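Local coordinates for maternal protein tudor (Drosophila melanogaster, PDB 4Q5W) that may act with the Piwi proteins Aubergine and AGO3 in piRNA-mediated transposon repression and is required to form primordial germ cells, represented here by its extended Tudor domain 9, at residues I17-S22 with V154-K159; Q76-L81 with G85-V90; S115-K120 with K172-E177; A123-T128 with E168-L173. All blocks are in the same frame, centred on the assembly; numbering follows the deposited sequence. Where two conformers were deposited one is given.

Interaction 1: residues I17-S22 with V154-K159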
loop_
_atom_site.group_PDB
_atom_site.type_symbol
_atom_site.label_atom_id
_atom_site.label_comp_id
_atom_site.label_asym_id
_atom_site.label_seq_id
_atom_site.Cartn_x
_atom_site.Cartn_y
_atom_site.Cartn_z
ATOM N N ILE A 17 -6.625 -2.723 -0.126
ATOM C CA ILE A 17 -5.673 -2.286 0.877
ATOM C C ILE A 17 -4.430 -3.158 0.781
ATOM O O ILE A 17 -4.537 -4.379 0.819
ATOM C CB ILE A 17 -6.284 -2.436 2.290
ATOM C CG1 ILE A 17 -7.567 -1.613 2.410
ATOM C CG2 ILE A 17 -5.294 -2.008 3.380
ATOM C CD1 ILE A 17 -8.290 -1.857 3.723
ATOM N N TYR A 18 -3.266 -2.526 0.641
ATOM C CA TYR A 18 -1.981 -3.228 0.612
ATOM C C TYR A 18 -1.446 -3.450 2.021
ATOM O O TYR A 18 -1.325 -2.497 2.787
ATOM C CB TYR A 18 -0.955 -2.404 -0.178
ATOM C CG TYR A 18 -1.194 -2.392 -1.671
ATOM C CD1 TYR A 18 -2.129 -1.535 -2.238
ATOM C CD2 TYR A 18 -0.467 -3.220 -2.510
ATOM C CE1 TYR A 18 -2.344 -1.515 -3.606
ATOM C CE2 TYR A 18 -0.673 -3.210 -3.884
ATOM C CZ TYR A 18 -1.612 -2.354 -4.423
ATOM O OH TYR A 18 -1.819 -2.344 -5.786
ATOM N N LEU A 19 -1.127 -4.702 2.365
ATOM C CA LEU A 19 -0.602 -5.035 3.687
ATOM C C LEU A 19 0.631 -5.902 3.584
ATOM O O LEU A 19 0.691 -6.798 2.749
ATOM C CB LEU A 19 -1.612 -5.858 4.510
ATOM C CG LEU A 19 -2.871 -5.212 5.062
ATOM C CD1 LEU A 19 -3.823 -5.040 3.938
ATOM C CD2 LEU A 19 -3.492 -6.062 6.145
ATOM N N GLN A 20 1.584 -5.677 4.479
ATOM C CA GLN A 20 2.728 -6.567 4.589
ATOM C C GLN A 20 2.547 -7.446 5.813
ATOM O O GLN A 20 2.552 -6.955 6.934
ATOM C CB GLN A 20 4.014 -5.758 4.708
ATOM C CG GLN A 20 4.276 -4.890 3.484
ATOM C CD GLN A 20 5.514 -4.043 3.651
ATOM O OE1 GLN A 20 6.064 -3.937 4.750
ATOM N NE2 GLN A 20 5.979 -3.454 2.555
ATOM N N PHE A 21 2.372 -8.747 5.599
ATOM C CA PHE A 21 2.172 -9.669 6.716
ATOM C C PHE A 21 3.487 -9.925 7.433
ATOM O O PHE A 21 4.548 -9.923 6.806
ATOM C CB PHE A 21 1.515 -10.957 6.236
ATOM C CG PHE A 21 0.059 -10.786 5.937
ATOM C CD1 PHE A 21 -0.362 -10.423 4.675
ATOM C CD2 PHE A 21 -0.888 -10.950 6.937
ATOM C CE1 PHE A 21 -1.708 -10.236 4.400
ATOM C CE2 PHE A 21 -2.241 -10.771 6.668
ATOM C CZ PHE A 21 -2.646 -10.416 5.399
ATOM N N SER A 22 3.413 -10.124 8.749
ATOM C CA SER A 22 4.618 -10.128 9.591
ATOM C C SER A 22 5.652 -11.176 9.204
ATOM O O SER A 22 6.844 -10.979 9.439
ATOM C CB SER A 22 4.264 -10.236 11.088
ATOM O OG SER A 22 3.765 -11.520 11.435
ATOM N N VAL A 154 -11.312 -9.288 4.602
ATOM C CA VAL A 154 -10.744 -9.429 5.939
ATOM C C VAL A 154 -11.392 -8.488 6.940
ATOM O O VAL A 154 -12.036 -7.502 6.558
ATOM C CB VAL A 154 -9.249 -9.083 5.940
ATOM C CG1 VAL A 154 -8.461 -10.058 5.063
ATOM C CG2 VAL A 154 -9.054 -7.653 5.490
ATOM N N ARG A 155 -11.221 -8.810 8.221
ATOM C CA ARG A 155 -11.564 -7.910 9.314
ATOM C C ARG A 155 -10.281 -7.397 9.932
ATOM O O ARG A 155 -9.395 -8.186 10.251
ATOM C CB ARG A 155 -12.353 -8.631 10.398
ATOM C CG ARG A 155 -13.784 -8.924 10.044
ATOM C CD ARG A 155 -14.514 -9.434 11.266
ATOM N NE ARG A 155 -15.658 -10.238 10.875
ATOM C CZ ARG A 155 -15.585 -11.542 10.637
ATOM N NH1 ARG A 155 -14.427 -12.171 10.766
ATOM N NH2 ARG A 155 -16.668 -12.215 10.277
ATOM N N LEU A 156 -10.180 -6.085 10.107
ATOM C CA LEU A 156 -8.965 -5.483 10.642
ATOM C C LEU A 156 -9.209 -4.895 12.024
ATOM O O LEU A 156 -10.218 -4.229 12.251
ATOM C CB LEU A 156 -8.468 -4.376 9.709
ATOM C CG LEU A 156 -8.263 -4.774 8.244
ATOM C CD1 LEU A 156 -7.981 -3.537 7.409
ATOM C CD2 LEU A 156 -7.133 -5.776 8.117
ATOM N N THR A 157 -8.288 -5.149 12.945
ATOM C CA THR A 157 -8.351 -4.618 14.304
ATOM C C THR A 157 -7.029 -3.892 14.587
ATOM O O THR A 157 -5.976 -4.411 14.233
ATOM C CB THR A 157 -8.538 -5.774 15.316
ATOM O OG1 THR A 157 -9.661 -6.581 14.931
ATOM C CG2 THR A 157 -8.768 -5.248 16.713
ATOM N N THR A 158 -7.069 -2.717 15.215
ATOM C CA THR A 158 -5.810 -2.032 15.515
ATOM C C THR A 158 -4.987 -2.907 16.448
ATOM O O THR A 158 -5.508 -3.469 17.409
ATOM C CB THR A 158 -6.013 -0.642 16.146
ATOM O OG1 THR A 158 -6.711 -0.772 17.394
ATOM C CG2 THR A 158 -6.800 0.260 15.204
ATOM N N LYS A 159 -3.707 -3.066 16.128
ATOM C CA LYS A 159 -2.831 -3.935 16.907
ATOM C C LYS A 159 -2.291 -3.171 18.106
ATOM O O LYS A 159 -1.088 -2.971 18.239
ATOM C CB LYS A 159 -1.690 -4.473 16.040
ATOM C CG LYS A 159 -0.999 -5.697 16.649
ATOM C CD LYS A 159 -1.973 -6.854 16.746
ATOM C CE LYS A 159 -1.361 -8.054 17.461
ATOM N NZ LYS A 159 -2.400 -9.092 17.759
#
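Ile17 and Leu156 point at each other tip to tip, and Leu19 joins Leu156 from the next inward-facing position of its strand. All three side chains are buried. The end methyl of Ile17, CD1, lies 4.1 Å from Leu156 CD1, so each chain touches with its most distant carbon. Leu156 CD2 turns to the other partner and lies 4.2 Å from Leu19 CD2, the two leucines meeting at a slant and not end-on. One forked side chain thus serves two partners, one methyl for each. Its CG stands anti to its carbonyl carbon (chi1 -54°), which carries the fork off the strand toward Ile17 and Leu19. Ile17 uses its longer branch for the contact: CG1 is likewise anti to the carbonyl carbon, and CD1 continues outward with chi2 at 173°. The meeting is purely apolar and light, with only 118 Å² buried between the segments. No backbone pairing is possible here, since even the nearest CA atoms, Ile17 CA and Val154 CA, are 10.1 Å apart. In the five-stranded sheet of the staphylococcal nuclease-like part of an extended Tudor domain, an OB-type fold, strand 108-112 is inserted between strands 16-21 and 153-158. Ile17 and Leu19 make backbone hydrogen bonds to Cys110 and Glu108 of that strand. On its other edge strand 16-21 pairs with strand 5-11, whose Ala6 and Ile8 touch Leu19, while Val142 of strand 139-144 packs on both Leu19 and Val154.

Interaction 2: residues Q76-L81 with G85-V90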
loop_
_atom_site.group_PDB
_atom_site.type_symbol
_atom_site.label_atom_id
_atom_site.label_comp_id
_atom_site.label_asym_id
_atom_site.label_seq_id
_atom_site.Cartn_x
_atom_site.Cartn_y
_atom_site.Cartn_z
ATOM N N GLN A 76 8.944 11.122 -18.221
ATOM C CA GLN A 76 8.579 10.741 -16.861
ATOM C C GLN A 76 7.785 9.444 -16.876
ATOM O O GLN A 76 7.267 9.039 -17.915
ATOM C CB GLN A 76 7.782 11.857 -16.189
ATOM C CG GLN A 76 8.599 13.113 -15.933
ATOM C CD GLN A 76 7.952 14.028 -14.918
ATOM O OE1 GLN A 76 6.781 14.386 -15.046
ATOM N NE2 GLN A 76 8.706 14.403 -13.892
ATOM N N TYR A 77 7.698 8.792 -15.721
ATOM C CA TYR A 77 6.939 7.555 -15.589
ATOM C C TYR A 77 6.131 7.598 -14.309
ATOM O O TYR A 77 6.632 8.049 -13.284
ATOM C CB TYR A 77 7.880 6.353 -15.493
ATOM C CG TYR A 77 8.817 6.176 -16.662
ATOM C CD1 TYR A 77 8.533 5.261 -17.665
ATOM C CD2 TYR A 77 10.001 6.898 -16.748
ATOM C CE1 TYR A 77 9.389 5.080 -18.728
ATOM C CE2 TYR A 77 10.867 6.729 -17.819
ATOM C CZ TYR A 77 10.554 5.814 -18.803
ATOM O OH TYR A 77 11.401 5.615 -19.864
ATOM N N LYS A 78 4.886 7.133 -14.372
ATOM C CA LYS A 78 4.148 6.821 -13.159
ATOM C C LYS A 78 4.418 5.364 -12.841
ATOM O O LYS A 78 4.230 4.489 -13.691
ATOM C CB LYS A 78 2.640 7.038 -13.325
ATOM C CG LYS A 78 1.859 6.696 -12.040
ATOM C CD LYS A 78 0.376 7.002 -12.155
ATOM C CE LYS A 78 -0.333 6.799 -10.802
ATOM N NZ LYS A 78 -1.819 6.956 -10.900
ATOM N N VAL A 79 4.883 5.107 -11.625
ATOM C CA VAL A 79 5.246 3.757 -11.224
ATOM C C VAL A 79 4.531 3.365 -9.939
ATOM O O VAL A 79 4.078 4.229 -9.192
ATOM C CB VAL A 79 6.760 3.638 -10.976
ATOM C CG1 VAL A 79 7.539 4.094 -12.206
ATOM C CG2 VAL A 79 7.166 4.452 -9.752
ATOM N N ILE A 80 4.428 2.060 -9.706
ATOM C CA ILE A 80 4.001 1.537 -8.410
ATOM C C ILE A 80 5.222 1.000 -7.663
ATOM O O ILE A 80 6.078 0.330 -8.250
ATOM C CB ILE A 80 2.899 0.441 -8.536
ATOM C CG1 ILE A 80 2.558 -0.143 -7.156
ATOM C CG2 ILE A 80 3.317 -0.671 -9.477
ATOM C CD1 ILE A 80 1.366 -1.119 -7.173
ATOM N N LEU A 81 5.326 1.321 -6.376
ATOM C CA LEU A 81 6.355 0.718 -5.536
ATOM C C LEU A 81 5.793 -0.615 -5.077
ATOM O O LEU A 81 5.026 -0.679 -4.100
ATOM C CB LEU A 81 6.692 1.613 -4.343
ATOM C CG LEU A 81 6.979 3.090 -4.676
ATOM C CD1 LEU A 81 7.419 3.852 -3.434
ATOM C CD2 LEU A 81 8.020 3.222 -5.788
ATOM N N GLY A 85 2.770 -0.587 -2.527
ATOM C CA GLY A 85 1.479 -0.342 -3.150
ATOM C C GLY A 85 1.211 1.081 -3.610
ATOM O O GLY A 85 0.385 1.291 -4.497
ATOM N N ASN A 86 1.885 2.055 -3.011
ATOM C CA ASN A 86 1.706 3.447 -3.402
ATOM C C ASN A 86 2.337 3.735 -4.753
ATOM O O ASN A 86 3.177 2.967 -5.229
ATOM C CB ASN A 86 2.228 4.420 -2.334
ATOM C CG ASN A 86 3.696 4.222 -2.022
ATOM O OD1 ASN A 86 4.121 3.120 -1.686
ATOM N ND2 ASN A 86 4.480 5.291 -2.145
ATOM N N THR A 87 1.910 4.828 -5.375
ATOM C CA THR A 87 2.425 5.208 -6.683
ATOM C C THR A 87 3.157 6.541 -6.607
ATOM O O THR A 87 2.990 7.312 -5.662
ATOM C CB THR A 87 1.308 5.307 -7.743
ATOM O OG1 THR A 87 0.469 6.440 -7.477
ATOM C CG2 THR A 87 0.473 4.041 -7.776
ATOM N N THR A 88 3.964 6.823 -7.621
ATOM C CA THR A 88 4.703 8.071 -7.650
ATOM C C THR A 88 5.216 8.303 -9.055
ATOM O O THR A 88 5.176 7.398 -9.896
ATOM C CB THR A 88 5.872 8.062 -6.637
ATOM O OG1 THR A 88 6.456 9.366 -6.560
ATOM C CG2 THR A 88 6.928 7.059 -7.035
ATOM N N VAL A 89 5.692 9.515 -9.309
ATOM C CA VAL A 89 6.178 9.881 -10.633
ATOM C C VAL A 89 7.654 10.205 -10.560
ATOM O O VAL A 89 8.079 11.035 -9.748
ATOM C CB VAL A 89 5.419 11.088 -11.201
ATOM C CG1 VAL A 89 6.109 11.618 -12.446
ATOM C CG2 VAL A 89 3.979 10.706 -11.500
ATOM N N VAL A 90 8.435 9.538 -11.406
ATOM C CA VAL A 90 9.880 9.694 -11.406
ATOM C C VAL A 90 10.365 10.047 -12.809
ATOM O O VAL A 90 9.631 9.893 -13.793
ATOM C CB VAL A 90 10.574 8.402 -10.943
ATOM C CG1 VAL A 90 10.041 7.969 -9.577
ATOM C CG2 VAL A 90 10.350 7.303 -11.959
#
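Tyr77 pairs with Val90, Lys78 with Val89, Val79 with Thr88 and Ile80 with Thr87, making an antiparallel beta hairpin of the SH3-like Tudor core. Tyr77-Val90 and Val79-Thr88 are the hydrogen-bonded pairs, each closed by two backbone bonds; the Val79 N to Thr88 O bond is nearly straight at 174°. The strand segments run antiparallel at 140° to each other, so the hairpin is markedly twisted. Toward the turn the bonding runs on from Leu81 N to Asn86 O at 2.9 Å and ends with Gly85 N to Leu81 O. Gly85 has a positive phi of 112°, where a side chain would press on the preceding carbonyl.

Tyr77, Val79, Thr88 and Val90 share one face. Val79 CG2 lies 3.8 Å from Thr88 CG2, the two side chains lying side by side and pointing the same way, while the Tyr77 hydroxyl bonds to Ala47 N. Leu81 slants across the amide of Asn86, with Leu81 CD1 3.5 Å from Asn86 ND2, and turns CD2 toward Thr88 CG2. With an alanine here in place of Leu81, a gap would probably open beside Val55 and the Asn86 amide would lose the leucine that it lies against. On the reverse face, Lys78 runs out extended, CG anti to its backbone N, and slants past Thr87: Lys78 CE comes 3.4 Å from Thr87 OG1.

Interaction 3: residues S115-K120 with K172-E177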
loop_
_atom_site.group_PDB
_atom_site.type_symbol
_atom_site.label_atom_id
_atom_site.label_comp_id
_atom_site.label_asym_id
_atom_site.label_seq_id
_atom_site.Cartn_x
_atom_site.Cartn_y
_atom_site.Cartn_z
ATOM N N SER A 115 -19.501 -1.566 2.412
ATOM C CA SER A 115 -20.495 -0.738 3.087
ATOM C C SER A 115 -20.890 0.439 2.212
ATOM O O SER A 115 -20.026 1.153 1.697
ATOM C CB SER A 115 -19.958 -0.220 4.422
ATOM O OG SER A 115 -20.862 0.714 4.991
ATOM N N ALA A 116 -22.193 0.646 2.038
ATOM C CA ALA A 116 -22.662 1.787 1.260
ATOM C C ALA A 116 -22.203 3.121 1.860
ATOM O O ALA A 116 -22.101 4.124 1.154
ATOM C CB ALA A 116 -24.183 1.753 1.115
ATOM N N ILE A 117 -21.920 3.129 3.159
ATOM C CA ILE A 117 -21.394 4.321 3.801
ATOM C C ILE A 117 -20.053 4.679 3.173
ATOM O O ILE A 117 -19.775 5.844 2.897
ATOM C CB ILE A 117 -21.238 4.125 5.329
ATOM C CG1 ILE A 117 -22.614 3.872 5.961
ATOM C CG2 ILE A 117 -20.582 5.348 5.953
ATOM C CD1 ILE A 117 -22.558 3.471 7.435
ATOM N N PHE A 118 -19.238 3.662 2.916
ATOM C CA PHE A 118 -17.930 3.894 2.330
ATOM C C PHE A 118 -18.057 4.365 0.888
ATOM O O PHE A 118 -17.272 5.199 0.436
ATOM C CB PHE A 118 -17.080 2.626 2.342
ATOM C CG PHE A 118 -16.840 2.049 3.708
ATOM C CD1 PHE A 118 -16.933 2.830 4.846
ATOM C CD2 PHE A 118 -16.509 0.711 3.845
ATOM C CE1 PHE A 118 -16.695 2.282 6.107
ATOM C CE2 PHE A 118 -16.272 0.163 5.089
ATOM C CZ PHE A 118 -16.370 0.952 6.226
ATOM N N GLU A 119 -19.031 3.817 0.159
ATOM C CA GLU A 119 -19.157 4.104 -1.273
ATOM C C GLU A 119 -19.821 5.448 -1.562
ATOM O O GLU A 119 -19.547 6.088 -2.581
ATOM C CB GLU A 119 -19.940 2.992 -1.980
ATOM C CG GLU A 119 -19.370 1.599 -1.764
ATOM C CD GLU A 119 -17.973 1.439 -2.330
ATOM O OE1 GLU A 119 -17.598 2.196 -3.256
ATOM O OE2 GLU A 119 -17.247 0.545 -1.844
ATOM N N LYS A 120 -20.707 5.864 -0.671
ATOM C CA LYS A 120 -21.449 7.101 -0.855
ATOM C C LYS A 120 -20.669 8.303 -0.330
ATOM O O LYS A 120 -21.025 9.451 -0.590
ATOM C CB LYS A 120 -22.812 6.989 -0.168
ATOM C CG LYS A 120 -23.784 6.089 -0.924
ATOM C CD LYS A 120 -25.087 5.862 -0.169
ATOM C CE LYS A 120 -26.105 5.147 -1.056
ATOM N NZ LYS A 120 -27.487 5.151 -0.491
ATOM N N LYS A 172 -18.954 4.172 11.988
ATOM C CA LYS A 172 -19.443 5.005 13.087
ATOM C C LYS A 172 -18.920 6.436 13.013
ATOM O O LYS A 172 -19.693 7.381 13.145
ATOM C CB LYS A 172 -19.098 4.377 14.441
ATOM C CG LYS A 172 -19.616 5.191 15.623
ATOM C CD LYS A 172 -19.458 4.454 16.939
ATOM C CE LYS A 172 -18.031 4.446 17.415
ATOM N NZ LYS A 172 -17.922 3.761 18.736
ATOM N N LEU A 173 -17.611 6.590 12.807
ATOM C CA LEU A 173 -16.991 7.912 12.694
ATOM C C LEU A 173 -17.494 8.728 11.504
ATOM O O LEU A 173 -17.700 9.932 11.626
ATOM C CB LEU A 173 -15.468 7.809 12.622
ATOM C CG LEU A 173 -14.710 7.277 13.840
ATOM C CD1 LEU A 173 -13.212 7.347 13.613
ATOM C CD2 LEU A 173 -15.085 8.034 15.121
ATOM N N VAL A 174 -17.667 8.075 10.354
ATOM C CA VAL A 174 -18.156 8.761 9.158
ATOM C C VAL A 174 -19.607 9.208 9.363
ATOM O O VAL A 174 -19.971 10.339 9.061
ATOM C CB VAL A 174 -18.026 7.869 7.899
ATOM C CG1 VAL A 174 -18.794 8.468 6.709
ATOM C CG2 VAL A 174 -16.553 7.655 7.541
ATOM N N GLN A 175 -20.432 8.320 9.904
ATOM C CA GLN A 175 -21.828 8.658 10.152
ATOM C C GLN A 175 -21.938 9.798 11.156
ATOM O O GLN A 175 -22.816 10.656 11.035
ATOM C CB GLN A 175 -22.599 7.431 10.645
ATOM C CG GLN A 175 -22.788 6.361 9.577
ATOM C CD GLN A 175 -23.798 6.751 8.514
ATOM O OE1 GLN A 175 -23.456 7.383 7.508
ATOM N NE2 GLN A 175 -25.049 6.356 8.717
ATOM N N ALA A 176 -21.041 9.813 12.138
ATOM C CA ALA A 176 -21.083 10.829 13.185
ATOM C C ALA A 176 -20.762 12.213 12.633
ATOM O O ALA A 176 -21.367 13.202 13.038
ATOM C CB ALA A 176 -20.127 10.469 14.323
ATOM N N GLU A 177 -19.821 12.273 11.693
ATOM C CA GLU A 177 -19.450 13.535 11.065
ATOM C C GLU A 177 -20.552 14.025 10.122
ATOM O O GLU A 177 -20.908 15.201 10.136
ATOM C CB GLU A 177 -18.118 13.400 10.317
ATOM C CG GLU A 177 -17.642 14.700 9.672
ATOM C CD GLU A 177 -16.142 14.713 9.417
ATOM O OE1 GLU A 177 -15.693 15.521 8.578
ATOM O OE2 GLU A 177 -15.410 13.941 10.071
#
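Ile117 reaches from the short helix 116-120 onto Val174 and Gln175 of the C-terminal helix 166-182, a helix-to-helix contact in the nuclease-like part of the extended Tudor domain, beside an N-capped first turn. Its CB points toward the long helix and splits there into two branches. Ile117 CG2, anti to the backbone N, lies 3.7 Å from Val174 CG1; the two side chains slide past each other in opposite directions. The same CG2 also passes Gln175 OE1 at 3.8 Å. The other branch starts with CG1, 3.9 Å from Gln175 OE1, and ends at CD1, which rests against the stem of the glutamine, 3.6 Å from Gln175 CG and 3.7 Å from Gln175 CD. Gln175 can serve this way because its chain bends at chi2 (-72°), which brings the amide back alongside the isoleucine, CD near CD1 and OE1 near CG1 and CG2. The isoleucine thus rests on two neighbouring residues of one helix, the buried Val174 and the exposed Gln175. The contact is small, 155 Å² in all, and apolar apart from that amide. Around it, Phe118 of the same short helix packs on Leu170 and Gln171 of the long helix and on Thr125 of helix 122-134, so Ile117 and Phe118 both tie the short helix into a junction of three helices. Ser115, the N-cap residue, probably also bonds to Gln171 through its hydroxyl. Its OG accepts from Ile117 N at 3.2 Å, while its CB sits 3.6 Å above the plane of the Phe118 ring, offset toward the rim.

Interaction 4: residues A123-T128 with E168-L173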
loop_
_atom_site.group_PDB
_atom_site.type_symbol
_atom_site.label_atom_id
_atom_site.label_comp_id
_atom_site.label_asym_id
_atom_site.label_seq_id
_atom_site.Cartn_x
_atom_site.Cartn_y
_atom_site.Cartn_z
ATOM N N ALA A 123 -14.352 10.214 -0.127
ATOM C CA ALA A 123 -13.294 11.081 0.377
ATOM C C ALA A 123 -13.314 11.165 1.904
ATOM O O ALA A 123 -12.271 11.090 2.550
ATOM C CB ALA A 123 -13.391 12.473 -0.243
ATOM N N LEU A 124 -14.499 11.304 2.483
ATOM C CA LEU A 124 -14.586 11.383 3.941
ATOM C C LEU A 124 -14.155 10.067 4.590
ATOM O O LEU A 124 -13.484 10.050 5.622
ATOM C CB LEU A 124 -16.009 11.756 4.369
ATOM C CG LEU A 124 -16.325 11.727 5.871
ATOM C CD1 LEU A 124 -15.401 12.636 6.654
ATOM C CD2 LEU A 124 -17.774 12.162 6.067
ATOM N N THR A 125 -14.551 8.963 3.984
ATOM C CA THR A 125 -14.188 7.658 4.498
ATOM C C THR A 125 -12.679 7.488 4.454
ATOM O O THR A 125 -12.080 7.020 5.415
ATOM C CB THR A 125 -14.862 6.523 3.708
ATOM O OG1 THR A 125 -16.279 6.581 3.920
ATOM C CG2 THR A 125 -14.333 5.144 4.153
ATOM N N LEU A 126 -12.061 7.876 3.346
ATOM C CA LEU A 126 -10.623 7.646 3.214
ATOM C C LEU A 126 -9.775 8.531 4.128
ATOM O O LEU A 126 -8.761 8.077 4.671
ATOM C CB LEU A 126 -10.182 7.736 1.757
ATOM C CG LEU A 126 -10.722 6.556 0.947
ATOM C CD1 LEU A 126 -10.011 6.457 -0.400
ATOM C CD2 LEU A 126 -10.630 5.229 1.725
ATOM N N THR A 127 -10.181 9.779 4.325
ATOM C CA THR A 127 -9.448 10.662 5.230
ATOM C C THR A 127 -9.617 10.215 6.688
ATOM O O THR A 127 -8.667 10.281 7.484
ATOM C CB THR A 127 -9.825 12.160 5.038
ATOM O OG1 THR A 127 -8.981 12.982 5.852
ATOM C CG2 THR A 127 -11.283 12.425 5.394
ATOM N N THR A 128 -10.819 9.755 7.030
ATOM C CA THR A 128 -11.068 9.235 8.370
ATOM C C THR A 128 -10.257 7.959 8.592
ATOM O O THR A 128 -9.685 7.766 9.657
ATOM C CB THR A 128 -12.565 8.989 8.606
ATOM O OG1 THR A 128 -13.277 10.197 8.310
ATOM C CG2 THR A 128 -12.843 8.587 10.075
ATOM N N GLU A 168 -16.423 -1.542 11.706
ATOM C CA GLU A 168 -17.499 -0.937 12.458
ATOM C C GLU A 168 -17.165 0.474 12.933
ATOM O O GLU A 168 -18.013 1.355 12.876
ATOM C CB GLU A 168 -17.903 -1.835 13.628
ATOM C CG GLU A 168 -18.521 -3.158 13.181
ATOM C CD GLU A 168 -17.501 -4.241 12.863
ATOM O OE1 GLU A 168 -16.286 -3.977 12.973
ATOM O OE2 GLU A 168 -17.925 -5.369 12.509
ATOM N N HIS A 169 -15.937 0.690 13.405
ATOM C CA HIS A 169 -15.558 2.004 13.908
ATOM C C HIS A 169 -15.524 3.063 12.814
ATOM O O HIS A 169 -15.928 4.214 13.023
ATOM C CB HIS A 169 -14.190 1.954 14.579
ATOM C CG HIS A 169 -13.929 3.118 15.475
ATOM N ND1 HIS A 169 -14.507 3.237 16.719
ATOM C CD2 HIS A 169 -13.193 4.241 15.290
ATOM C CE1 HIS A 169 -14.115 4.370 17.275
ATOM N NE2 HIS A 169 -13.310 4.992 16.434
ATOM N N LEU A 170 -15.043 2.673 11.641
ATOM C CA LEU A 170 -14.944 3.621 10.529
ATOM C C LEU A 170 -16.331 4.063 10.083
ATOM O O LEU A 170 -16.558 5.244 9.814
ATOM C CB LEU A 170 -14.187 3.003 9.360
ATOM C CG LEU A 170 -13.874 3.944 8.201
ATOM C CD1 LEU A 170 -13.066 5.161 8.662
ATOM C CD2 LEU A 170 -13.123 3.188 7.119
ATOM N N GLN A 171 -17.265 3.120 10.025
ATOM C CA GLN A 171 -18.646 3.471 9.701
ATOM C C GLN A 171 -19.216 4.447 10.717
ATOM O O GLN A 171 -19.875 5.428 10.352
ATOM C CB GLN A 171 -19.524 2.231 9.668
ATOM C CG GLN A 171 -19.298 1.339 8.464
ATOM C CD GLN A 171 -20.129 0.081 8.538
ATOM O OE1 GLN A 171 -21.177 -0.021 7.898
ATOM N NE2 GLN A 171 -19.666 -0.888 9.319
ATOM N N LYS A 172 -18.954 4.172 11.988
ATOM C CA LYS A 172 -19.443 5.005 13.087
ATOM C C LYS A 172 -18.920 6.436 13.013
ATOM O O LYS A 172 -19.693 7.381 13.145
ATOM C CB LYS A 172 -19.098 4.377 14.441
ATOM C CG LYS A 172 -19.616 5.191 15.623
ATOM C CD LYS A 172 -19.458 4.454 16.939
ATOM C CE LYS A 172 -18.031 4.446 17.415
ATOM N NZ LYS A 172 -17.922 3.761 18.736
ATOM N N LEU A 173 -17.611 6.590 12.807
ATOM C CA LEU A 173 -16.991 7.912 12.694
ATOM C C LEU A 173 -17.494 8.728 11.504
ATOM O O LEU A 173 -17.700 9.932 11.626
ATOM C CB LEU A 173 -15.468 7.809 12.622
ATOM C CG LEU A 173 -14.710 7.277 13.840
ATOM C CD1 LEU A 173 -13.212 7.347 13.613
ATOM C CD2 LEU A 173 -15.085 8.034 15.121
HETATM O O HOH W 1 -15.414 11.238 9.830
#
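Thr128 and Leu170 form the centre of the apolar contact between helices 122-134 and 166-182, whose segments cross at 123° with axes 10.0 Å apart. Thr128 CG2 lies 3.7 Å from Leu170 CD1 and equally close to the CB of Leu173. One turn earlier, Thr125 CG2 touches Leu170 CD2 at 3.8 Å, the two side chains meeting at about a right angle. Leu170 therefore spans the two threonines, one methyl to each; its CG stands anti to the backbone N (chi1 -173°), which aims the fork at them.

Both threonine hydroxyls bond to a carbonyl of the chain just before them. Thr128 OG1 donates to Leu124 O at 2.7 Å, tilted 29° from the carbonyl plane, and Thr128 N reaches that oxygen from the opposite face. Thr125 OG1 bonds to Asn121 O.

A water bridges the two segments as a second partner of Thr128 OG1. It donates to Thr128 OG1 at 2.8 Å and, weakly, to Leu173 O. A valine in place of Thr128 would probably leave this water without its firmer anchor and Leu124 O with just the backbone N-H of its two protein donors.

Thr128 thus does two jobs: its methyl serves the apolar seam with the long helix, which also takes in Phe118 and Phe129, and its hydroxyl bonds to its own helix and takes the water as well, so that the helices are joined by dispersion and a water bridge that is weak on the Leu173 side.

In the fold
Interaction 2 lies in the Tudor core, the part that in this family recognises methylated arginine; interactions 1, 3 and 4 lie in the nuclease-like part beside it. One place where the two parts meet is Tyr18, on the strand of interaction 1, which packs on the hairpin of interaction 2, its CD2 3.5 Å from Gly85 CA, although the contact centres are 23 Å apart. Interactions 3 and 4 share helix 166-182 and have centres about 6 Å apart, with Phe118 CA 3.5 Å from Thr125 OG1. Interaction 4 comes within about 5 Å of interaction 1 at the nearest atoms, whereas interaction 3 is about 18 Å from the hairpin at the nearest atoms.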